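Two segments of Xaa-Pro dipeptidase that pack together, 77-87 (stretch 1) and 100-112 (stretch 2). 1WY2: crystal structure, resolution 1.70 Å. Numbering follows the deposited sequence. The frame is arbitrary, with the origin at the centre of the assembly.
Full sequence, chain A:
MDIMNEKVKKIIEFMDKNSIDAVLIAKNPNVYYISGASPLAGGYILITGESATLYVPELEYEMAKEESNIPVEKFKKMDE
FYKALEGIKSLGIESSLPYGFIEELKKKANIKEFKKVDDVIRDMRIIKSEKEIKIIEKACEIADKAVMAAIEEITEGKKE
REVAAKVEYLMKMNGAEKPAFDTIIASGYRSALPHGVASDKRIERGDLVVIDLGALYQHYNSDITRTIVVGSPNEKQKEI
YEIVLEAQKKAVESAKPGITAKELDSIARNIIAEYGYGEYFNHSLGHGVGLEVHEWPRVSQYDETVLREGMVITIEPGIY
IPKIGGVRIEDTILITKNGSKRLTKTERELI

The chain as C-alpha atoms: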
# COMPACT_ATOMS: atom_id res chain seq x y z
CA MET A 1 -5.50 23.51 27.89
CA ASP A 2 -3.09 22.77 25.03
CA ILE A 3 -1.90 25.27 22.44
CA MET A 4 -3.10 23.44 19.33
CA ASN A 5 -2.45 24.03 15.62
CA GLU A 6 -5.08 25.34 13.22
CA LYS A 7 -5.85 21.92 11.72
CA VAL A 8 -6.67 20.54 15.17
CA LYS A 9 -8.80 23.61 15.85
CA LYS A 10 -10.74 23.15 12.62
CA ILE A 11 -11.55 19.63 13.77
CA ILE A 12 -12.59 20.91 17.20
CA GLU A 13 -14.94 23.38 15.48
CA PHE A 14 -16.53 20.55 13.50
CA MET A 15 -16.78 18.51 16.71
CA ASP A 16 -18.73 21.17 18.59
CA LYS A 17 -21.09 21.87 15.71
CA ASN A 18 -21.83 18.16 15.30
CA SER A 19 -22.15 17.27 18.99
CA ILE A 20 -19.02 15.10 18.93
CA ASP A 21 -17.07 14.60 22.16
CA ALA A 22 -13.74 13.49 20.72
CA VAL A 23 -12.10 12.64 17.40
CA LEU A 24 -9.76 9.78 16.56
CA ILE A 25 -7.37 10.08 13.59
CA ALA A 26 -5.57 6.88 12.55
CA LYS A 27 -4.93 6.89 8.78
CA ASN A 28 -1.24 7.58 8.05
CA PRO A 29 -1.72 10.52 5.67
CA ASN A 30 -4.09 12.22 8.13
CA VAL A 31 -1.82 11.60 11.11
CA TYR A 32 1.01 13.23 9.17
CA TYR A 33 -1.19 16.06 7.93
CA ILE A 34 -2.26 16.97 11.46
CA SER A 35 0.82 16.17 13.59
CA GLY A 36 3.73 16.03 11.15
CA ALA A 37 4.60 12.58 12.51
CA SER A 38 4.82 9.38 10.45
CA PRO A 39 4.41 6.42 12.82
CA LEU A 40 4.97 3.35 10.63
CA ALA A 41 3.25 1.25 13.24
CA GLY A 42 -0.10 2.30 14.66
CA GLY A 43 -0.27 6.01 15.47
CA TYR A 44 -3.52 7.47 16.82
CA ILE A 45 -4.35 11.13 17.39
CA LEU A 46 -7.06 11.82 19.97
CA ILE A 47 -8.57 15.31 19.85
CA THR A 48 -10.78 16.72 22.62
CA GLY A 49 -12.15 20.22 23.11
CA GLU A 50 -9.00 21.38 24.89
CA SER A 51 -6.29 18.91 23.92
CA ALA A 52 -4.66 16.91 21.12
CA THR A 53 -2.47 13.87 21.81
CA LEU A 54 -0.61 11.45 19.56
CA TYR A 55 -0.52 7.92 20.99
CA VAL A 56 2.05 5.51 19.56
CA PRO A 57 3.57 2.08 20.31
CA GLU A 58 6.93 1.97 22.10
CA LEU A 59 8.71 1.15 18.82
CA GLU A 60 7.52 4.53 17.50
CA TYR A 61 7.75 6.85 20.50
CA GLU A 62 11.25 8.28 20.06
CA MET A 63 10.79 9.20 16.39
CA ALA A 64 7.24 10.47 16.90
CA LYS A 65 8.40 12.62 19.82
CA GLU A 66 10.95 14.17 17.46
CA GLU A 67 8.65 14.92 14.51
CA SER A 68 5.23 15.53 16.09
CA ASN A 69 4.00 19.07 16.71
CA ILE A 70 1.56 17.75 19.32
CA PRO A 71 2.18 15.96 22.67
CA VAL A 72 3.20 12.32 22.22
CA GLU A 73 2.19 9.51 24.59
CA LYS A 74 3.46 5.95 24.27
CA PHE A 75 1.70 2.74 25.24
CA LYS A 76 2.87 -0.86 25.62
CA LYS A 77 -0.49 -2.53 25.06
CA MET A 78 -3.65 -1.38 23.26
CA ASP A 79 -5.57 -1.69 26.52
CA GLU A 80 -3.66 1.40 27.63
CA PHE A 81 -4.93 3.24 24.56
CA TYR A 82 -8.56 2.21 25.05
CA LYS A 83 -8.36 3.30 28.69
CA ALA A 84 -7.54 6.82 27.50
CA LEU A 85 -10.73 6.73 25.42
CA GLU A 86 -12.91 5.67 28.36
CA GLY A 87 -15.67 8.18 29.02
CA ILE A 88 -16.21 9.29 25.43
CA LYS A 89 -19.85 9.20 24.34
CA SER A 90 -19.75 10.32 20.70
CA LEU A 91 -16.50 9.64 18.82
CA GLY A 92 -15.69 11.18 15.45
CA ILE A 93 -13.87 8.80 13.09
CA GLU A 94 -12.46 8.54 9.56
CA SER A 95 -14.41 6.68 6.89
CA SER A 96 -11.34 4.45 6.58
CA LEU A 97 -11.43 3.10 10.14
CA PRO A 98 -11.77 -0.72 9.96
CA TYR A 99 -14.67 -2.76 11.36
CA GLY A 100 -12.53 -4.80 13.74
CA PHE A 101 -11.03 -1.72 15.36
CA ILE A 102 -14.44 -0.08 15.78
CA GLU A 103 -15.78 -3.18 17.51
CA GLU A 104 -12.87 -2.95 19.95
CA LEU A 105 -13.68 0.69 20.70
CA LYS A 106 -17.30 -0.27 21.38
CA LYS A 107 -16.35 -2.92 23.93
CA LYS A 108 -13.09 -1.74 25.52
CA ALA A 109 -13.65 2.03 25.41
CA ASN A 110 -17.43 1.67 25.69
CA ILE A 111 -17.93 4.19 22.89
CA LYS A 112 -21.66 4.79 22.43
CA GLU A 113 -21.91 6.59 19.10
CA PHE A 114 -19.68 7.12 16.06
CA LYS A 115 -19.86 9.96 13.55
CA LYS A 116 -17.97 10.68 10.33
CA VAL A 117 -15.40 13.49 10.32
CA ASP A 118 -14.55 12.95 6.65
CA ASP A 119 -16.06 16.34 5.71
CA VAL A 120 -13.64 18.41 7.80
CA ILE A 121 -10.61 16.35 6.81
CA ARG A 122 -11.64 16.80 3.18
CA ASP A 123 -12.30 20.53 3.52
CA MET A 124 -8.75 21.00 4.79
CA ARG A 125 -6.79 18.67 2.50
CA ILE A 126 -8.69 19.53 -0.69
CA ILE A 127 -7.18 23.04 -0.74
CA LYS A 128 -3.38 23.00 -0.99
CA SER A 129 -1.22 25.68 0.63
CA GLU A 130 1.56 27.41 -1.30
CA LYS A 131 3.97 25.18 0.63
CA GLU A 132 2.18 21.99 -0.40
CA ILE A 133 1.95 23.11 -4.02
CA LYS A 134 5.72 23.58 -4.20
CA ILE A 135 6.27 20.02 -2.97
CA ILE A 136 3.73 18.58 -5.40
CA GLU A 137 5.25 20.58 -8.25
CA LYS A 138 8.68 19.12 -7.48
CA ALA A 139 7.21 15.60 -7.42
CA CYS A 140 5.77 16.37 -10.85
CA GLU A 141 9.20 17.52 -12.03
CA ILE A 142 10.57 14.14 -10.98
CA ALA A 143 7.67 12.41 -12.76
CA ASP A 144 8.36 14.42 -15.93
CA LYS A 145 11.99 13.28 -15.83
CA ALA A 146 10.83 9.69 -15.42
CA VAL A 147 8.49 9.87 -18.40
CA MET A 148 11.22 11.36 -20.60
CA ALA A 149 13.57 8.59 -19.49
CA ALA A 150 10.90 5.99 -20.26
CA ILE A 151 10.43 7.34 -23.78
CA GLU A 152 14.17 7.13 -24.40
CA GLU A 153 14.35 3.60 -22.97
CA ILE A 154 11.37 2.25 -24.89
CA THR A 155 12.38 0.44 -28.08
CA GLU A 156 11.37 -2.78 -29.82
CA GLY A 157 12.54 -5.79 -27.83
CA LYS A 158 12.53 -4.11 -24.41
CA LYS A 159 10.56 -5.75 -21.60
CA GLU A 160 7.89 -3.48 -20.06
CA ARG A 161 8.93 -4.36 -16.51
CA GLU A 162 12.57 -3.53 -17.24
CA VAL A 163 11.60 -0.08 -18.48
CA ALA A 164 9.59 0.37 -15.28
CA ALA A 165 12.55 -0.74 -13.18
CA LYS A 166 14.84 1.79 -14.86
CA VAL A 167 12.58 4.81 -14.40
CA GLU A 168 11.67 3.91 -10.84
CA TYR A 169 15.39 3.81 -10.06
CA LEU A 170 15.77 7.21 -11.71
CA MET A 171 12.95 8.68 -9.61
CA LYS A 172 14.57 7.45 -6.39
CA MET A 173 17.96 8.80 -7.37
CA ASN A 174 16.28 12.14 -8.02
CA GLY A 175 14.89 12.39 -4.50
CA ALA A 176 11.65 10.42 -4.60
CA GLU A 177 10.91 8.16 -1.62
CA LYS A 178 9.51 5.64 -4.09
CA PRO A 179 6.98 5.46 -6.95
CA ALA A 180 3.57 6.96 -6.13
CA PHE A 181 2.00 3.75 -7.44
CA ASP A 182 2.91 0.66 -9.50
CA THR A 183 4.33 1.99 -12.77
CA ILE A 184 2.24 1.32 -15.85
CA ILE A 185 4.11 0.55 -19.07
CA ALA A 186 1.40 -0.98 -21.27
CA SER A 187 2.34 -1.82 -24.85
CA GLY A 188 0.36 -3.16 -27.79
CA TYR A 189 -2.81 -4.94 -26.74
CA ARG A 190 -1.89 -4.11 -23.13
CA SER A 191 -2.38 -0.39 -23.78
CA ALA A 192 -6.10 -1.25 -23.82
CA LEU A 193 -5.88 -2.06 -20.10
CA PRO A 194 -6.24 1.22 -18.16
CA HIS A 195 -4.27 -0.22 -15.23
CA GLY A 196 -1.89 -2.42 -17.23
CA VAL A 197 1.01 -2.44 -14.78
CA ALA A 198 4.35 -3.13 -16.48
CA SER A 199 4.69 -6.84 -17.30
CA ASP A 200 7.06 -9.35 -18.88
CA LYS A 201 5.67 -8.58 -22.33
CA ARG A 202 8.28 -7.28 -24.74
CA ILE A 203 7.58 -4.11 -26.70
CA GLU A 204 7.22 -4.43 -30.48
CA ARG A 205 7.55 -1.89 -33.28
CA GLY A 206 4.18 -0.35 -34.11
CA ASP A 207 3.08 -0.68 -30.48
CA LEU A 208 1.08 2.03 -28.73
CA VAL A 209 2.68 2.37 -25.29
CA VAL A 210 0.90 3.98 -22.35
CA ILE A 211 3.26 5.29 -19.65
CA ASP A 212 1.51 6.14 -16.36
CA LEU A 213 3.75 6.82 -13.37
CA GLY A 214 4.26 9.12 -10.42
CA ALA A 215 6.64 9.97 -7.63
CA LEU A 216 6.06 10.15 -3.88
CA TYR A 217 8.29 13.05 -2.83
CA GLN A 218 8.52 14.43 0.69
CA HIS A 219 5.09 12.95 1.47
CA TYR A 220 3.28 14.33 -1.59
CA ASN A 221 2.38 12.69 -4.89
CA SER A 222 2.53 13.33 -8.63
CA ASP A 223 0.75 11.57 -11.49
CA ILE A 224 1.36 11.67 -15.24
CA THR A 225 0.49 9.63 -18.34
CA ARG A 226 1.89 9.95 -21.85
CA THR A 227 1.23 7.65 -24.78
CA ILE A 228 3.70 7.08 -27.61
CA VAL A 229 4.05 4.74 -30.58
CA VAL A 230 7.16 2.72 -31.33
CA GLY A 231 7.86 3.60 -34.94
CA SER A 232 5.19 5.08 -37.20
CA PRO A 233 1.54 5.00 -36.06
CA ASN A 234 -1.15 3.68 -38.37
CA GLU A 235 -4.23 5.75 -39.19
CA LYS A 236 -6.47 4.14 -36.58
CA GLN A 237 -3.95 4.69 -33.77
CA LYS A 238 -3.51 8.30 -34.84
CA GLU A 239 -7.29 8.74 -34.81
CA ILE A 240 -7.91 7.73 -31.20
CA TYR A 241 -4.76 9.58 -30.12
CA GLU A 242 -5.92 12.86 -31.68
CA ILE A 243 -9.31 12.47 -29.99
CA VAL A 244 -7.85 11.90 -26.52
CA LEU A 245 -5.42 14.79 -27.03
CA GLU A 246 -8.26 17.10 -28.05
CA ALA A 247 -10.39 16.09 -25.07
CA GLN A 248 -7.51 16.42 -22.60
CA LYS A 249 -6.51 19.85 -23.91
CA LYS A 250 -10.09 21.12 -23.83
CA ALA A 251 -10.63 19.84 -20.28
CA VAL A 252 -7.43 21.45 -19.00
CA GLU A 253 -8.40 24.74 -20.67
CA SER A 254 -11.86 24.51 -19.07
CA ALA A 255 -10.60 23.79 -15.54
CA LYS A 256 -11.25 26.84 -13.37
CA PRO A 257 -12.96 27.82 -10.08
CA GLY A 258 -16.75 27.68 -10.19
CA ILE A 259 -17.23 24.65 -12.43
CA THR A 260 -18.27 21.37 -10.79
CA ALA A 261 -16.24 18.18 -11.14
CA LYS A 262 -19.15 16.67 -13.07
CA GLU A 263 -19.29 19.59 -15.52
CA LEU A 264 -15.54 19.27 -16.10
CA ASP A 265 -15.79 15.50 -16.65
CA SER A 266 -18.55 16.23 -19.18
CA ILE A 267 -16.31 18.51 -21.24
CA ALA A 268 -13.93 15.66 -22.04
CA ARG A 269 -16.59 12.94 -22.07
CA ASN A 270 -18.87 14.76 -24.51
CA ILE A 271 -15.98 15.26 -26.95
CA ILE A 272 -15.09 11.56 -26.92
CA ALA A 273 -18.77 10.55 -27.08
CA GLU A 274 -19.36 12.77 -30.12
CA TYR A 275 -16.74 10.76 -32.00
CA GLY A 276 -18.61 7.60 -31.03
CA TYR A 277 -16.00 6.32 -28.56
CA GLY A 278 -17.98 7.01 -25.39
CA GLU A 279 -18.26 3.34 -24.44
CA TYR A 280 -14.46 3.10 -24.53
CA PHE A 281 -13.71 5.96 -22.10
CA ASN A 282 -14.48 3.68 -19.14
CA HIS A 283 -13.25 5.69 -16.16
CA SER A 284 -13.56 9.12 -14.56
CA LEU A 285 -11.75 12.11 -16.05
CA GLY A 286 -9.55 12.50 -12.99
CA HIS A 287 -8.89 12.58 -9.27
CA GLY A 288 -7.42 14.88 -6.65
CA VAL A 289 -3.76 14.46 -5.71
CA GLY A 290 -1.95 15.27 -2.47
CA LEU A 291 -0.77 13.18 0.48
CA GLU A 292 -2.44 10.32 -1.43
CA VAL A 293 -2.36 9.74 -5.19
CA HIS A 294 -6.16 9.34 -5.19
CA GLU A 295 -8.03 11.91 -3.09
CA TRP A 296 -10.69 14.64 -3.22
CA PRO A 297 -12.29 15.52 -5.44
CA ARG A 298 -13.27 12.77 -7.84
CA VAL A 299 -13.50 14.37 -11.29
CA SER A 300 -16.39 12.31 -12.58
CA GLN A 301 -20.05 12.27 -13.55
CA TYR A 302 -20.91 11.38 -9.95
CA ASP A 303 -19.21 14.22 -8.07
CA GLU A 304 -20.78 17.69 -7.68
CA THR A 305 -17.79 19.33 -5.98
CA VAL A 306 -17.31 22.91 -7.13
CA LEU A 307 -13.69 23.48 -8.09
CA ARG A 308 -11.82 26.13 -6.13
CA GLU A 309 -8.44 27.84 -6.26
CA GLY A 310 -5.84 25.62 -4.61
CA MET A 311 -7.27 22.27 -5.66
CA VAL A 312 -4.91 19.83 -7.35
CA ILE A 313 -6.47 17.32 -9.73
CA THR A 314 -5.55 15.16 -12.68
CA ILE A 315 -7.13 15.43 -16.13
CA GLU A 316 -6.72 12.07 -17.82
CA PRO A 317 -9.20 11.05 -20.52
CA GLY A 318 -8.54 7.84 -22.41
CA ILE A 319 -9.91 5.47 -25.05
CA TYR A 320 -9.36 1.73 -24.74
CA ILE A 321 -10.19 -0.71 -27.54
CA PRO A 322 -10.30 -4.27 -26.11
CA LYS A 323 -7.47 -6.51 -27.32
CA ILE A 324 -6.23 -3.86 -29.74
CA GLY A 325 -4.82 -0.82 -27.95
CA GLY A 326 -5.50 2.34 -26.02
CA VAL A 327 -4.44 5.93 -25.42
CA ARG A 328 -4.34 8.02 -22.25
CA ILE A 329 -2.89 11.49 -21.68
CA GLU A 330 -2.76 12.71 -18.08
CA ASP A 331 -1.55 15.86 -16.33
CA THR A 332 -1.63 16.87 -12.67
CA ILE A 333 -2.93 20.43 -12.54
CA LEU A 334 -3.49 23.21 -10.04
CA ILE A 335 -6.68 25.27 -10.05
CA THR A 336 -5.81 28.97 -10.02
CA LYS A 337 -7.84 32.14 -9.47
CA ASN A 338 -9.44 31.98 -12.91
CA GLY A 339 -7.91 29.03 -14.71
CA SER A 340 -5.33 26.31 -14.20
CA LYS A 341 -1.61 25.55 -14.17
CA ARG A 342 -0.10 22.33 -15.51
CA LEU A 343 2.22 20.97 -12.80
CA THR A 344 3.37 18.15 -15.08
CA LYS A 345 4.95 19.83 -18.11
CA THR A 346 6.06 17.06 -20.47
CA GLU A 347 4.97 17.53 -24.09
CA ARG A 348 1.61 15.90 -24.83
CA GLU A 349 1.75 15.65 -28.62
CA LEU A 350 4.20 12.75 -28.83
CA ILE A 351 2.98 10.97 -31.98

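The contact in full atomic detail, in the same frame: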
# COMPACT_ATOMS: atom_id res chain seq x y z
N LYS A 77 0.59 -1.68 25.52
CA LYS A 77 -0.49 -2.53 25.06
C LYS A 77 -1.71 -1.68 24.71
O LYS A 77 -1.95 -0.64 25.33
CB LYS A 77 -0.85 -3.55 26.15
CG LYS A 77 -1.84 -4.62 25.71
CD LYS A 77 -2.05 -5.66 26.80
CE LYS A 77 -0.77 -6.43 27.09
NZ LYS A 77 -0.27 -7.17 25.89
N MET A 78 -2.46 -2.11 23.70
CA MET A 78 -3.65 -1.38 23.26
C MET A 78 -4.62 -1.06 24.38
O MET A 78 -5.32 -0.05 24.33
CB MET A 78 -4.37 -2.16 22.16
CG MET A 78 -3.74 -2.02 20.78
SD MET A 78 -3.76 -0.30 20.21
CE MET A 78 -5.44 -0.15 19.63
N ASP A 79 -4.67 -1.91 25.40
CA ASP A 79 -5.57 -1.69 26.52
C ASP A 79 -5.31 -0.32 27.14
O ASP A 79 -6.22 0.32 27.67
CB ASP A 79 -5.41 -2.78 27.57
CG ASP A 79 -5.77 -4.16 27.04
OD1 ASP A 79 -6.90 -4.33 26.54
OD2 ASP A 79 -4.92 -5.07 27.14
N GLU A 80 -4.05 0.11 27.08
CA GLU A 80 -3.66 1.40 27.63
C GLU A 80 -4.28 2.51 26.79
O GLU A 80 -4.70 3.55 27.31
CB GLU A 80 -2.14 1.54 27.61
CG GLU A 80 -1.41 0.49 28.43
CD GLU A 80 0.10 0.58 28.28
OE1 GLU A 80 0.67 1.66 28.55
OE2 GLU A 80 0.72 -0.43 27.88
N PHE A 81 -4.35 2.28 25.48
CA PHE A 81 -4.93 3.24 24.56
C PHE A 81 -6.43 3.37 24.81
O PHE A 81 -6.96 4.47 24.97
CB PHE A 81 -4.69 2.81 23.11
CG PHE A 81 -5.37 3.68 22.09
CD1 PHE A 81 -4.99 5.01 21.92
CD2 PHE A 81 -6.42 3.19 21.33
CE1 PHE A 81 -5.65 5.83 21.01
CE2 PHE A 81 -7.09 4.00 20.41
CZ PHE A 81 -6.70 5.33 20.26
N TYR A 82 -7.12 2.23 24.83
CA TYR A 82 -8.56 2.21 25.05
C TYR A 82 -8.95 2.84 26.38
O TYR A 82 -10.02 3.43 26.50
CB TYR A 82 -9.08 0.77 24.99
CG TYR A 82 -8.92 0.14 23.62
CD1 TYR A 82 -9.49 0.73 22.49
CD2 TYR A 82 -8.18 -1.03 23.45
CE1 TYR A 82 -9.33 0.17 21.23
CE2 TYR A 82 -8.02 -1.60 22.19
CZ TYR A 82 -8.59 -0.99 21.08
OH TYR A 82 -8.43 -1.54 19.83
N LYS A 83 -8.08 2.73 27.38
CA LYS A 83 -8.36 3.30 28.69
C LYS A 83 -8.42 4.82 28.57
O LYS A 83 -9.22 5.47 29.25
CB LYS A 83 -7.27 2.90 29.69
CG LYS A 83 -7.55 3.39 31.11
CD LYS A 83 -6.56 2.80 32.10
CE LYS A 83 -6.91 3.22 33.52
NZ LYS A 83 -6.00 2.59 34.52
N ALA A 84 -7.58 5.38 27.71
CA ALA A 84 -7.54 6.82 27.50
C ALA A 84 -8.84 7.30 26.85
O ALA A 84 -9.24 8.46 27.02
CB ALA A 84 -6.35 7.18 26.62
N LEU A 85 -9.48 6.41 26.10
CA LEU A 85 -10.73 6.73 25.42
C LEU A 85 -11.96 6.56 26.30
O LEU A 85 -13.05 7.02 25.95
CB LEU A 85 -10.87 5.86 24.16
CG LEU A 85 -10.03 6.17 22.92
CD1 LEU A 85 -10.60 7.38 22.20
CD2 LEU A 85 -8.57 6.41 23.30
N GLU A 86 -11.79 5.90 27.44
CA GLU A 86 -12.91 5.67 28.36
C GLU A 86 -13.60 6.97 28.77
O GLU A 86 -12.95 7.92 29.19
CB GLU A 86 -12.42 4.96 29.63
CG GLU A 86 -11.82 3.58 29.39
CD GLU A 86 -11.44 2.88 30.69
OE1 GLU A 86 -10.64 3.46 31.46
OE2 GLU A 86 -11.93 1.76 30.94
N GLY A 87 -14.92 6.99 28.64
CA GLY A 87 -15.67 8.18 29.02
C GLY A 87 -16.25 8.93 27.83
O GLY A 87 -17.15 9.75 27.99
N GLY A 100 -13.10 -4.16 12.56
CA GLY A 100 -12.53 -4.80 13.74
C GLY A 100 -12.10 -3.83 14.82
O GLY A 100 -12.33 -4.07 16.01
N PHE A 101 -11.49 -2.73 14.41
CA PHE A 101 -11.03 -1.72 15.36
C PHE A 101 -12.22 -1.03 16.03
O PHE A 101 -12.19 -0.76 17.23
CB PHE A 101 -10.16 -0.68 14.64
CG PHE A 101 -9.46 0.26 15.57
CD1 PHE A 101 -8.43 -0.19 16.39
CD2 PHE A 101 -9.83 1.60 15.63
CE1 PHE A 101 -7.78 0.68 17.26
CE2 PHE A 101 -9.19 2.47 16.51
CZ PHE A 101 -8.16 2.01 17.32
N ILE A 102 -13.25 -0.73 15.25
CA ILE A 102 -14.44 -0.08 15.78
C ILE A 102 -15.14 -0.96 16.81
O ILE A 102 -15.66 -0.46 17.81
CB ILE A 102 -15.44 0.26 14.65
CG1 ILE A 102 -14.83 1.33 13.74
CG2 ILE A 102 -16.76 0.73 15.25
CD1 ILE A 102 -15.68 1.68 12.55
N GLU A 103 -15.15 -2.27 16.57
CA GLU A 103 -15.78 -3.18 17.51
C GLU A 103 -15.02 -3.16 18.83
O GLU A 103 -15.62 -3.27 19.90
CB GLU A 103 -15.82 -4.60 16.94
CG GLU A 103 -16.81 -4.77 15.80
CD GLU A 103 -18.22 -4.35 16.18
OE1 GLU A 103 -18.77 -4.91 17.16
OE2 GLU A 103 -18.79 -3.47 15.51
N GLU A 104 -13.70 -3.02 18.75
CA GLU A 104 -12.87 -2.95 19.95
C GLU A 104 -13.24 -1.71 20.75
O GLU A 104 -13.43 -1.77 21.96
CB GLU A 104 -11.39 -2.88 19.56
CG GLU A 104 -10.77 -4.20 19.13
CD GLU A 104 -10.57 -5.15 20.30
OE1 GLU A 104 -11.58 -5.55 20.93
OE2 GLU A 104 -9.41 -5.49 20.60
N LEU A 105 -13.33 -0.57 20.06
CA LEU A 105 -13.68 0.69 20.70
C LEU A 105 -15.02 0.60 21.41
O LEU A 105 -15.20 1.16 22.49
CB LEU A 105 -13.71 1.81 19.65
CG LEU A 105 -12.39 2.15 18.97
CD1 LEU A 105 -12.63 3.09 17.80
CD2 LEU A 105 -11.43 2.78 19.97
N LYS A 106 -15.97 -0.11 20.80
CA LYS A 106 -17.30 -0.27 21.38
C LYS A 106 -17.26 -1.04 22.69
O LYS A 106 -17.98 -0.70 23.64
CB LYS A 106 -18.22 -1.01 20.41
CG LYS A 106 -18.63 -0.23 19.18
CD LYS A 106 -19.62 -1.03 18.34
CE LYS A 106 -20.08 -0.26 17.12
NZ LYS A 106 -21.06 -1.05 16.32
N LYS A 107 -16.44 -2.08 22.74
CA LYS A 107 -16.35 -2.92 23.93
C LYS A 107 -15.35 -2.46 24.99
O LYS A 107 -15.70 -2.37 26.17
CB LYS A 107 -16.02 -4.36 23.52
CG LYS A 107 -14.70 -4.53 22.80
CD LYS A 107 -14.46 -5.97 22.39
CE LYS A 107 -14.39 -6.90 23.59
NZ LYS A 107 -14.16 -8.32 23.19
N LYS A 108 -14.13 -2.15 24.58
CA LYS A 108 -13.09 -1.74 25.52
C LYS A 108 -13.11 -0.27 25.95
O LYS A 108 -12.69 0.05 27.06
CB LYS A 108 -11.71 -2.10 24.95
CG LYS A 108 -11.54 -3.59 24.72
CD LYS A 108 -10.14 -3.93 24.22
CE LYS A 108 -9.97 -5.44 24.08
NZ LYS A 108 -8.61 -5.80 23.58
N ALA A 109 -13.59 0.61 25.08
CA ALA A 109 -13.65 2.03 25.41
C ALA A 109 -15.10 2.42 25.69
O ALA A 109 -15.38 3.55 26.10
CB ALA A 109 -13.10 2.86 24.26
N ASN A 110 -16.00 1.47 25.47
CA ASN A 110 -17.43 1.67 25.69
C ASN A 110 -18.00 2.84 24.91
O ASN A 110 -18.93 3.51 25.37
CB ASN A 110 -17.71 1.85 27.19
CG ASN A 110 -19.19 1.78 27.52
OD1 ASN A 110 -19.85 0.77 27.26
ND2 ASN A 110 -19.72 2.86 28.09
N ILE A 111 -17.45 3.10 23.73
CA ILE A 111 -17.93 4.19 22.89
C ILE A 111 -19.38 3.92 22.52
O ILE A 111 -19.72 2.83 22.05
CB ILE A 111 -17.09 4.34 21.61
CG1 ILE A 111 -15.62 4.57 21.96
CG2 ILE A 111 -17.63 5.49 20.76
CD1 ILE A 111 -15.38 5.79 22.82
N LYS A 112 -20.23 4.92 22.72
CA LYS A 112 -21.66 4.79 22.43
C LYS A 112 -22.07 5.09 21.00
O LYS A 112 -22.85 4.34 20.40
CB LYS A 112 -22.46 5.70 23.38
CG LYS A 112 -22.46 5.26 24.83
CD LYS A 112 -23.14 3.91 24.99
CE LYS A 112 -23.20 3.49 26.45
NZ LYS A 112 -23.85 2.15 26.62
O HOH W 1 -16.70 5.68 26.75

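Helix 78-85 and the 100-108 part of a helix that begins earlier in the chain cross at 63° with their axes 9.8 Å apart at closest approach. The two backbones come closest at Glu86 and Ala109, whose CA atoms are 4.7 Å apart. No direct hydrogen bond joins the stretches. The contact buries 493 Å², summed over both sides, and Tyr82, Lys108 and Ala109 cover the most.

Tyr82 is the centre of the contact. It points toward the second helix as a knob, into a hole formed by Phe101, Glu104, Leu105 and Lys108. Leu105 CD2 meets the edge of the ring, 3.6 Å from Tyr82 CE1. The hydroxyl end reaches the helix surface, with Tyr82 OH 3.3 Å from Glu104 CB and 3.5 Å from Phe101 CE1. These are contacts with carbon, so they fill space.

Lys108 covers Tyr82 with its extended aliphatic chain. Its CB lies 4.3 Å from the centroid of the Tyr82 ring, an off-centre CH-pi contact, and Lys108 CD is 3.6 Å from Tyr82 CD2. The charged end goes on to acidic partners. Lys108 NZ forms a salt bridge and hydrogen bond with Glu104 OE2 at 3.1 Å, one turn back in its own helix. A longer salt bridge, 3.7 Å from Lys108 NZ to Asp79 OD1, crosses between the stretches. One lysine thus serves both apolar packing and charge pairing.

Ala109 closes the other end. The backbones are near each other here, and Ala109 CB lies 3.7 Å from Leu85 CB. Water 1 bridges the two stretches here: it accepts from Gly87 N at 2.9 Å and lies 2.6 Å from Ala109 O, to which it can donate.

Phe101 extends the apolar surface beyond Tyr82. Met78 CE approaches its ring edge, 3.4 Å from Phe101 CE1, and Phe81 CE2 lies 3.8 Å from Phe101 CZ.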